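Local coordinates for putative tetR-family transcriptional regulatory protein (Streptomyces coelicolor, PDB 2DG8) that probably acts as a dimeric TetR-family transcriptional regulator that binds DNA through a helix-turn-helix motif, at residues R102-T107 with H157-R162. Numbering follows the deposited sequence.
Sequences RDLVLT and HRALAR
Leu-104 and Ala-159 meet inside the all-helical C-terminal domain of a TetR-family fold. Leu-104 lies near the start of helix 101-116, and Ala-159 closes helix 141-159. The contact is small, apolar and buried, with about 99 Å² of surface buried in all.

The side chain of Leu-104 carries it. Its CB points at the other segment. CG stands anti to the backbone N (chi1 171°), and with chi2 at 66° both methyls are placed toward Ala-159. Leu-104 CD1 meets Ala-159 CB at 3.8 Å. Leu-104 CD2 lies 3.9 Å from that same Ala-159 CB, so the fork of the leucine faces one methyl with both branches. The CB of Leu-160 is not directed at helix 101-116, but the end of its side chain comes nearer. Leu-160 is the first residue after helix 141-159 to leave helical backbone angles. The fork of Leu-104 therefore packs against the C-terminal end of that helix.

The second subunit adds to this packing: its Ala-115 touches Leu-104 and its Ala-114 touches Leu-160. On the same chain, Ala-159 also rests against Ser-97 of helix 82-98.

Within helix 101-116, Thr-107 OG1 donates to Asp-103 O at 2.7 Å. That carbonyl also accepts from Thr-107 N, and the two donors approach from opposite faces of its plane. Leu-104 CD2 and Leu-160 CD2 approach only loosely, at 4.5 Å.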
# COMPACT_ATOMS: atom_id res chain seq x y z
N ARG A 102 -13.42 1.49 4.18
CA ARG A 102 -13.19 2.93 4.15
C ARG A 102 -11.77 3.23 4.64
O ARG A 102 -11.05 4.03 4.04
CB ARG A 102 -14.20 3.65 5.04
CG ARG A 102 -13.88 5.11 5.34
CD ARG A 102 -14.28 5.45 6.77
NE ARG A 102 -14.00 6.84 7.14
CZ ARG A 102 -14.65 7.89 6.65
NH1 ARG A 102 -14.32 9.11 7.05
NH2 ARG A 102 -15.64 7.72 5.78
N ASP A 103 -11.36 2.58 5.72
CA ASP A 103 -10.02 2.78 6.26
C ASP A 103 -8.95 2.25 5.29
O ASP A 103 -7.91 2.89 5.10
CB ASP A 103 -9.90 2.10 7.63
CG ASP A 103 -10.68 2.85 8.71
OD1 ASP A 103 -10.75 2.35 9.86
OD2 ASP A 103 -11.21 3.94 8.41
N LEU A 104 -9.21 1.10 4.68
CA LEU A 104 -8.27 0.53 3.73
C LEU A 104 -8.09 1.49 2.55
O LEU A 104 -6.97 1.74 2.11
CB LEU A 104 -8.79 -0.82 3.21
CG LEU A 104 -8.06 -1.47 2.04
CD1 LEU A 104 -6.63 -1.87 2.46
CD2 LEU A 104 -8.86 -2.68 1.58
N VAL A 105 -9.19 2.02 2.04
CA VAL A 105 -9.14 2.96 0.92
C VAL A 105 -8.41 4.26 1.28
O VAL A 105 -7.59 4.76 0.51
CB VAL A 105 -10.59 3.30 0.42
CG1 VAL A 105 -10.56 4.40 -0.63
CG2 VAL A 105 -11.23 2.05 -0.17
N LEU A 106 -8.69 4.81 2.47
CA LEU A 106 -8.03 6.05 2.90
C LEU A 106 -6.54 5.79 3.09
O LEU A 106 -5.70 6.64 2.76
CB LEU A 106 -8.66 6.57 4.19
CG LEU A 106 -10.10 7.12 4.05
CD1 LEU A 106 -10.67 7.50 5.43
CD2 LEU A 106 -10.09 8.34 3.13
N THR A 107 -6.20 4.62 3.60
CA THR A 107 -4.81 4.26 3.78
C THR A 107 -4.13 4.26 2.41
O THR A 107 -3.07 4.85 2.23
CB THR A 107 -4.64 2.85 4.41
OG1 THR A 107 -5.26 2.82 5.70
CG2 THR A 107 -3.18 2.50 4.57
N HIS A 157 -1.60 -7.75 2.15
CA HIS A 157 -1.83 -8.99 1.43
C HIS A 157 -3.13 -9.67 1.79
O HIS A 157 -3.70 -10.37 0.95
CB HIS A 157 -0.65 -9.95 1.59
CG HIS A 157 0.52 -9.60 0.74
ND1 HIS A 157 1.57 -10.47 0.52
CD2 HIS A 157 0.80 -8.48 0.02
CE1 HIS A 157 2.44 -9.90 -0.30
NE2 HIS A 157 1.99 -8.69 -0.61
N ARG A 158 -3.61 -9.48 3.01
CA ARG A 158 -4.89 -10.09 3.38
C ARG A 158 -6.04 -9.27 2.78
O ARG A 158 -6.98 -9.83 2.21
CB ARG A 158 -5.09 -10.13 4.89
CG ARG A 158 -4.26 -11.15 5.62
CD ARG A 158 -4.87 -11.46 6.99
NE ARG A 158 -5.97 -12.43 6.91
CZ ARG A 158 -7.26 -12.15 7.08
NH1 ARG A 158 -8.16 -13.13 6.99
NH2 ARG A 158 -7.67 -10.91 7.32
N ALA A 159 -5.94 -7.96 2.91
CA ALA A 159 -6.97 -7.05 2.42
C ALA A 159 -7.23 -7.16 0.92
O ALA A 159 -8.38 -7.19 0.49
CB ALA A 159 -6.60 -5.62 2.77
N LEU A 160 -6.17 -7.23 0.12
CA LEU A 160 -6.34 -7.31 -1.33
C LEU A 160 -6.25 -8.73 -1.85
O LEU A 160 -5.94 -8.94 -3.02
CB LEU A 160 -5.30 -6.44 -2.02
CG LEU A 160 -5.33 -4.96 -1.62
CD1 LEU A 160 -4.21 -4.21 -2.31
CD2 LEU A 160 -6.69 -4.36 -1.97
N ALA A 161 -6.53 -9.70 -1.00
CA ALA A 161 -6.48 -11.10 -1.41
C ALA A 161 -7.84 -11.57 -1.90
O ALA A 161 -8.88 -11.03 -1.52
CB ALA A 161 -6.03 -11.98 -0.24
N ARG A 162 -7.82 -12.57 -2.77
CA ARG A 162 -9.05 -13.16 -3.27
C ARG A 162 -9.35 -14.19 -2.20
O ARG A 162 -10.51 -14.47 -1.89
CB ARG A 162 -8.83 -13.83 -4.62
CG ARG A 162 -10.04 -14.60 -5.15
CD ARG A 162 -11.27 -13.71 -5.25
NE ARG A 162 -11.17 -12.72 -6.32
CZ ARG A 162 -11.26 -12.99 -7.62
NH1 ARG A 162 -11.16 -12.02 -8.51
NH2 ARG A 162 -11.45 -14.24 -8.02